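Long-range contacts in protein tudor (Drosophila melanogaster, PDB 4Q5W), which binds partner proteins carrying methylated residues, such as Aubergine with its symmetric dimethylarginines, and may act in the piRNA pathway that represses transposons during germ-line development: residues A[13-18]-A[109-114]; A[141-146]-A[153-158]. All blocks are in the same frame, centred on the assembly; numbering follows the deposited sequence.

Contact 1. Residues A[13-18]-A[109-114]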
loop_
_atom_site.group_PDB
_atom_site.type_symbol
_atom_site.label_atom_id
_atom_site.label_comp_id
_atom_site.label_asym_id
_atom_site.label_seq_id
_atom_site.Cartn_x
_atom_site.Cartn_y
_atom_site.Cartn_z
ATOM N N ASN A 13 3.836 1.762 7.955
ATOM C CA ASN A 13 4.581 1.257 9.104
ATOM C C ASN A 13 3.930 -0.065 9.482
ATOM O O ASN A 13 3.009 -0.510 8.798
ATOM C CB ASN A 13 4.548 2.247 10.272
ATOM C CG ASN A 13 3.133 2.649 10.663
ATOM O OD1 ASN A 13 2.349 1.834 11.156
ATOM N ND2 ASN A 13 2.809 3.919 10.466
ATOM N N THR A 14 4.389 -0.713 10.546
ATOM C CA THR A 14 3.865 -2.052 10.832
ATOM C C THR A 14 2.400 -2.025 11.269
ATOM O O THR A 14 1.719 -3.054 11.239
ATOM C CB THR A 14 4.734 -2.841 11.844
ATOM O OG1 THR A 14 4.749 -2.164 13.105
ATOM C CG2 THR A 14 6.156 -2.983 11.323
ATOM N N SER A 15 1.917 -0.845 11.652
ATOM C CA SER A 15 0.535 -0.695 12.099
ATOM C C SER A 15 -0.376 -0.103 11.027
ATOM O O SER A 15 -1.555 0.158 11.285
ATOM C CB SER A 15 0.463 0.148 13.371
ATOM O OG SER A 15 1.051 -0.556 14.451
ATOM N N ARG A 16 0.173 0.092 9.829
ATOM C CA ARG A 16 -0.592 0.658 8.726
ATOM C C ARG A 16 -0.113 0.054 7.416
ATOM O O ARG A 16 0.795 0.573 6.763
ATOM C CB ARG A 16 -0.476 2.192 8.719
ATOM C CG ARG A 16 -1.379 2.882 7.699
ATOM C CD ARG A 16 -1.368 4.388 7.898
ATOM N NE ARG A 16 -2.007 5.100 6.798
ATOM C CZ ARG A 16 -3.271 5.503 6.804
ATOM N NH1 ARG A 16 -3.772 6.150 5.760
ATOM N NH2 ARG A 16 -4.042 5.250 7.851
ATOM N N ILE A 17 -0.732 -1.063 7.047
ATOM C CA ILE A 17 -0.311 -1.833 5.892
ATOM C C ILE A 17 -1.480 -1.940 4.925
ATOM O O ILE A 17 -2.565 -2.352 5.322
ATOM C CB ILE A 17 0.110 -3.256 6.329
ATOM C CG1 ILE A 17 1.252 -3.189 7.344
ATOM C CG2 ILE A 17 0.538 -4.110 5.128
ATOM C CD1 ILE A 17 1.591 -4.552 7.923
ATOM N N TYR A 18 -1.255 -1.552 3.671
ATOM C CA TYR A 18 -2.261 -1.668 2.612
ATOM C C TYR A 18 -2.220 -3.047 1.966
ATOM O O TYR A 18 -1.162 -3.481 1.515
ATOM C CB TYR A 18 -2.003 -0.611 1.530
ATOM C CG TYR A 18 -2.342 0.800 1.954
ATOM C CD1 TYR A 18 -1.454 1.549 2.717
ATOM C CD2 TYR A 18 -3.536 1.386 1.570
ATOM C CE1 TYR A 18 -1.758 2.845 3.100
ATOM C CE2 TYR A 18 -3.852 2.685 1.948
ATOM C CZ TYR A 18 -2.957 3.407 2.711
ATOM O OH TYR A 18 -3.271 4.696 3.087
ATOM N N ILE A 109 -6.720 -1.159 4.665
ATOM C CA ILE A 109 -5.640 -0.966 5.621
ATOM C C ILE A 109 -5.793 -1.872 6.841
ATOM O O ILE A 109 -6.872 -1.970 7.434
ATOM C CB ILE A 109 -5.584 0.484 6.109
ATOM C CG1 ILE A 109 -5.423 1.442 4.929
ATOM C CG2 ILE A 109 -4.451 0.667 7.110
ATOM C CD1 ILE A 109 -5.533 2.908 5.320
ATOM N N CYS A 110 -4.708 -2.549 7.204
ATOM C CA CYS A 110 -4.684 -3.367 8.411
ATOM C C CYS A 110 -3.432 -3.072 9.216
ATOM O O CYS A 110 -2.526 -2.394 8.737
ATOM C CB CYS A 110 -4.713 -4.846 8.050
ATOM S SG CYS A 110 -6.196 -5.313 7.154
ATOM N N SER A 111 -3.382 -3.604 10.431
ATOM C CA SER A 111 -2.255 -3.384 11.324
ATOM C C SER A 111 -1.741 -4.708 11.868
ATOM O O SER A 111 -2.530 -5.573 12.218
ATOM C CB SER A 111 -2.700 -2.507 12.494
ATOM O OG SER A 111 -1.691 -2.428 13.495
ATOM N N MET A 112 -0.424 -4.865 11.951
ATOM C CA MET A 112 0.117 -5.988 12.700
ATOM C C MET A 112 -0.055 -5.681 14.178
ATOM O O MET A 112 -0.376 -4.550 14.561
ATOM C CB MET A 112 1.601 -6.212 12.379
ATOM C CG MET A 112 1.894 -6.296 10.893
ATOM S SD MET A 112 3.647 -6.517 10.538
ATOM C CE MET A 112 3.772 -8.196 11.094
ATOM N N GLU A 113 0.134 -6.701 15.003
ATOM C CA GLU A 113 0.189 -6.536 16.441
ATOM C C GLU A 113 1.309 -5.544 16.791
ATOM O O GLU A 113 2.248 -5.372 16.010
ATOM C CB GLU A 113 0.419 -7.899 17.087
ATOM C CG GLU A 113 -0.757 -8.856 16.865
ATOM C CD GLU A 113 -0.374 -10.303 17.073
ATOM O OE1 GLU A 113 0.245 -10.887 16.151
ATOM O OE2 GLU A 113 -0.694 -10.845 18.150
ATOM N N PRO A 114 1.181 -4.848 17.933
ATOM C CA PRO A 114 2.176 -3.852 18.341
ATOM C C PRO A 114 3.417 -4.482 18.949
ATOM O O PRO A 114 3.340 -5.553 19.554
ATOM C CB PRO A 114 1.440 -3.051 19.421
ATOM C CG PRO A 114 0.495 -4.008 20.004
ATOM C CD PRO A 114 0.022 -4.851 18.842
HETATM O O HOH W 1 2.847 -2.961 14.599
#

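Contact 2. Residues A[141-146]-A[153-158]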
loop_
_atom_site.group_PDB
_atom_site.type_symbol
_atom_site.label_atom_id
_atom_site.label_comp_id
_atom_site.label_asym_id
_atom_site.label_seq_id
_atom_site.Cartn_x
_atom_site.Cartn_y
_atom_site.Cartn_z
ATOM N N ALA A 141 -0.976 -14.876 3.904
ATOM C CA ALA A 141 -2.201 -15.347 4.516
ATOM C C ALA A 141 -2.543 -14.403 5.655
ATOM O O ALA A 141 -1.659 -13.928 6.373
ATOM C CB ALA A 141 -2.043 -16.785 5.019
ATOM N N VAL A 142 -3.828 -14.113 5.811
ATOM C CA VAL A 142 -4.258 -13.128 6.792
ATOM C C VAL A 142 -5.243 -13.735 7.787
ATOM O O VAL A 142 -6.234 -14.346 7.400
ATOM C CB VAL A 142 -4.940 -11.916 6.100
ATOM C CG1 VAL A 142 -5.365 -10.860 7.132
ATOM C CG2 VAL A 142 -4.032 -11.328 5.048
ATOM N N GLU A 143 -4.943 -13.607 9.071
ATOM C CA GLU A 143 -5.877 -13.975 10.125
ATOM C C GLU A 143 -6.211 -12.739 10.958
ATOM O O GLU A 143 -5.308 -11.987 11.325
ATOM C CB GLU A 143 -5.260 -15.054 11.017
ATOM C CG GLU A 143 -5.990 -15.281 12.328
ATOM C CD GLU A 143 -5.381 -16.408 13.139
ATOM O OE1 GLU A 143 -4.737 -17.289 12.528
ATOM O OE2 GLU A 143 -5.542 -16.410 14.382
ATOM N N PHE A 144 -7.489 -12.538 11.269
ATOM C CA PHE A 144 -7.890 -11.365 12.048
ATOM C C PHE A 144 -7.821 -11.542 13.560
ATOM O O PHE A 144 -8.444 -12.433 14.126
ATOM C CB PHE A 144 -9.271 -10.863 11.616
ATOM C CG PHE A 144 -9.260 -10.188 10.278
ATOM C CD1 PHE A 144 -9.035 -8.832 10.181
ATOM C CD2 PHE A 144 -9.433 -10.919 9.118
ATOM C CE1 PHE A 144 -8.997 -8.208 8.952
ATOM C CE2 PHE A 144 -9.393 -10.300 7.887
ATOM C CZ PHE A 144 -9.176 -8.948 7.806
ATOM N N VAL A 145 -7.054 -10.671 14.210
ATOM C CA VAL A 145 -6.956 -10.666 15.663
ATOM C C VAL A 145 -8.061 -9.806 16.251
ATOM O O VAL A 145 -8.732 -10.205 17.204
ATOM C CB VAL A 145 -5.612 -10.097 16.142
ATOM C CG1 VAL A 145 -5.509 -10.183 17.664
ATOM C CG2 VAL A 145 -4.447 -10.820 15.470
ATOM N N ASN A 146 -8.244 -8.619 15.684
ATOM C CA ASN A 146 -9.261 -7.689 16.162
ATOM C C ASN A 146 -9.890 -6.943 14.996
ATOM O O ASN A 146 -9.327 -5.968 14.503
ATOM C CB ASN A 146 -8.647 -6.685 17.143
ATOM C CG ASN A 146 -9.685 -5.758 17.778
ATOM O OD1 ASN A 146 -10.846 -5.705 17.362
ATOM N ND2 ASN A 146 -9.257 -5.014 18.789
ATOM N N VAL A 153 -6.556 -5.366 13.470
ATOM C CA VAL A 153 -5.289 -6.017 13.759
ATOM C C VAL A 153 -5.275 -7.438 13.201
ATOM O O VAL A 153 -6.238 -8.182 13.381
ATOM C CB VAL A 153 -5.015 -6.045 15.265
ATOM C CG1 VAL A 153 -3.679 -6.702 15.546
ATOM C CG2 VAL A 153 -5.048 -4.624 15.826
ATOM N N VAL A 154 -4.182 -7.804 12.530
ATOM C CA VAL A 154 -4.096 -9.089 11.842
ATOM C C VAL A 154 -2.774 -9.791 12.101
ATOM O O VAL A 154 -1.796 -9.163 12.529
ATOM C CB VAL A 154 -4.185 -8.904 10.321
ATOM C CG1 VAL A 154 -5.542 -8.323 9.919
ATOM C CG2 VAL A 154 -3.047 -8.032 9.843
ATOM N N ARG A 155 -2.761 -11.098 11.846
ATOM C CA ARG A 155 -1.535 -11.884 11.810
ATOM C C ARG A 155 -1.241 -12.246 10.370
ATOM O O ARG A 155 -2.121 -12.742 9.670
ATOM C CB ARG A 155 -1.681 -13.175 12.601
ATOM C CG ARG A 155 -1.659 -13.005 14.094
ATOM C CD ARG A 155 -1.588 -14.362 14.758
ATOM N NE ARG A 155 -2.126 -14.295 16.106
ATOM C CZ ARG A 155 -3.412 -14.460 16.386
ATOM N NH1 ARG A 155 -4.272 -14.712 15.411
ATOM N NH2 ARG A 155 -3.837 -14.380 17.639
ATOM N N LEU A 156 -0.011 -12.009 9.929
ATOM C CA LEU A 156 0.360 -12.271 8.543
ATOM C C LEU A 156 1.352 -13.420 8.451
ATOM O O LEU A 156 2.305 -13.488 9.226
ATOM C CB LEU A 156 0.984 -11.020 7.919
ATOM C CG LEU A 156 0.155 -9.736 8.013
ATOM C CD1 LEU A 156 0.984 -8.551 7.550
ATOM C CD2 LEU A 156 -1.113 -9.858 7.191
ATOM N N THR A 157 1.123 -14.323 7.506
ATOM C CA THR A 157 2.007 -15.458 7.257
ATOM C C THR A 157 2.393 -15.437 5.773
ATOM O O THR A 157 1.529 -15.200 4.935
ATOM C CB THR A 157 1.275 -16.783 7.586
ATOM O OG1 THR A 157 0.732 -16.721 8.913
ATOM C CG2 THR A 157 2.211 -17.965 7.493
ATOM N N THR A 158 3.661 -15.680 5.440
ATOM C CA THR A 158 4.031 -15.690 4.023
ATOM C C THR A 158 3.260 -16.798 3.323
ATOM O O THR A 158 3.152 -17.911 3.833
ATOM C CB THR A 158 5.542 -15.879 3.793
ATOM O OG1 THR A 158 5.960 -17.144 4.330
ATOM C CG2 THR A 158 6.326 -14.752 4.454
#

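Contact 1. Residues A[13-18]-A[109-114]
I17 and C110 form a hydrogen-bonded antiparallel pair, I17 N giving to C110 O at 2.8 Å and C110 N to I17 O at 2.9 Å, with Y18 and I109 as the adjoining non-hydrogen-bonded pair. The short strands 16-18 and 109-112 run 132° apart, in the five-stranded sheet of the staphylococcal-nuclease-like, OB-type part of this extended Tudor domain. In the type I turn N13-R16 that leads into strand 16-18, T14 O accepts from M112 N at 2.9 Å. N13 OD1 braces this turn as an Asx turn, accepting from S15 N on a lone pair.

I109 serves two flat groups at once. With chi1 at -57°, its CG1 stands beside the backbone N and lies 3.6 Å above one face of the Y18 ring, offset toward the rim, a CH-pi contact. CD1, one bond further, is 3.5 Å above one face of the R16 guanidinium, again near the rim. An alanine in place of Y18 would probably open a gap beside I109, leaving CG1 without the ring face beneath it and CD1 without its neighbours CZ and OH. On the sheet face of I17 and C110, I17 CD1 meets M112 CG at 3.5 Å, a tight carbon pair, and F129 of helix 122-134 packs on both residues. A water links S15 OG to E113 O. Nearby, S111 OG lies anti to its own backbone N (chi1 171°) and donates to M112 O at 2.7 Å.

Contact 2. Residues A[141-146]-A[153-158]
E143 and R155 lie side by side and point the same way, their carboxylate and guanidinium planes turned 67° apart. The salt bridge joins E143 OE2 to R155 NH1; its modelled 2.4 Å is doubtfully short, and E143 has a second conformer. E143 CG, anti to its backbone N (chi1 166°), meets the guanidinium at its edge, in plane. V145 crosses R155 at about a right angle and sets CG2 over the centre of one guanidinium face, 3.8 Å above it.

V145 comes to this place through a classic beta bulge in the hairpin of strands 139-144 and 153-158, part of the OB-type sheet of the extended Tudor domain: V145 and N146 together face V153. V153 O accepts from V145 N at 2.7 Å and from N146 N at 3.1 Å, both donors lying to the same side of its carbonyl plane. Before the bulge the register is regular, as the paired bonds of E143 with R155 and of A141 with T157 attest.

On the other sheet face, V154 CG1 meets the F144 ring obliquely, 3.5 Å from CD1. V142 crosses V154 at a slant, CG1 to CG1 at 3.8 Å, while its second methyl, CG2, runs up to L156 CD2 at 3.9 Å. F21 of strand 16-21 packs on both V142 and F144, and I17 on L156. Past the bulge, N146 OD1 turns to S148 OG in the connecting loop.

How the contacts relate
Contact 1 and contact 2 are about 10 Å apart between centres and lie in one sheet, where strands 108-112 and 153-158 are parallel neighbours. The joint is S111 O to V154 N, 2.8 Å and a probable hydrogen bond; S111 turns its backbone to strand 153-158, while its neighbours C110 and M112 bond to segment 13-18. Beside it, E113 OE1 packs against R155 CG at 3.5 Å. C110 touches V154. Bound EPE, probably from the crystallisation liquor, lies about 4 Å from the C110 side chain and, in contact 2, about 3 Å from that of F144. The four-stranded sheet 52-90 is separate; as in other Tudor domains, it probably carries the dimethylarginine pocket, to which neither contact contributes a strand.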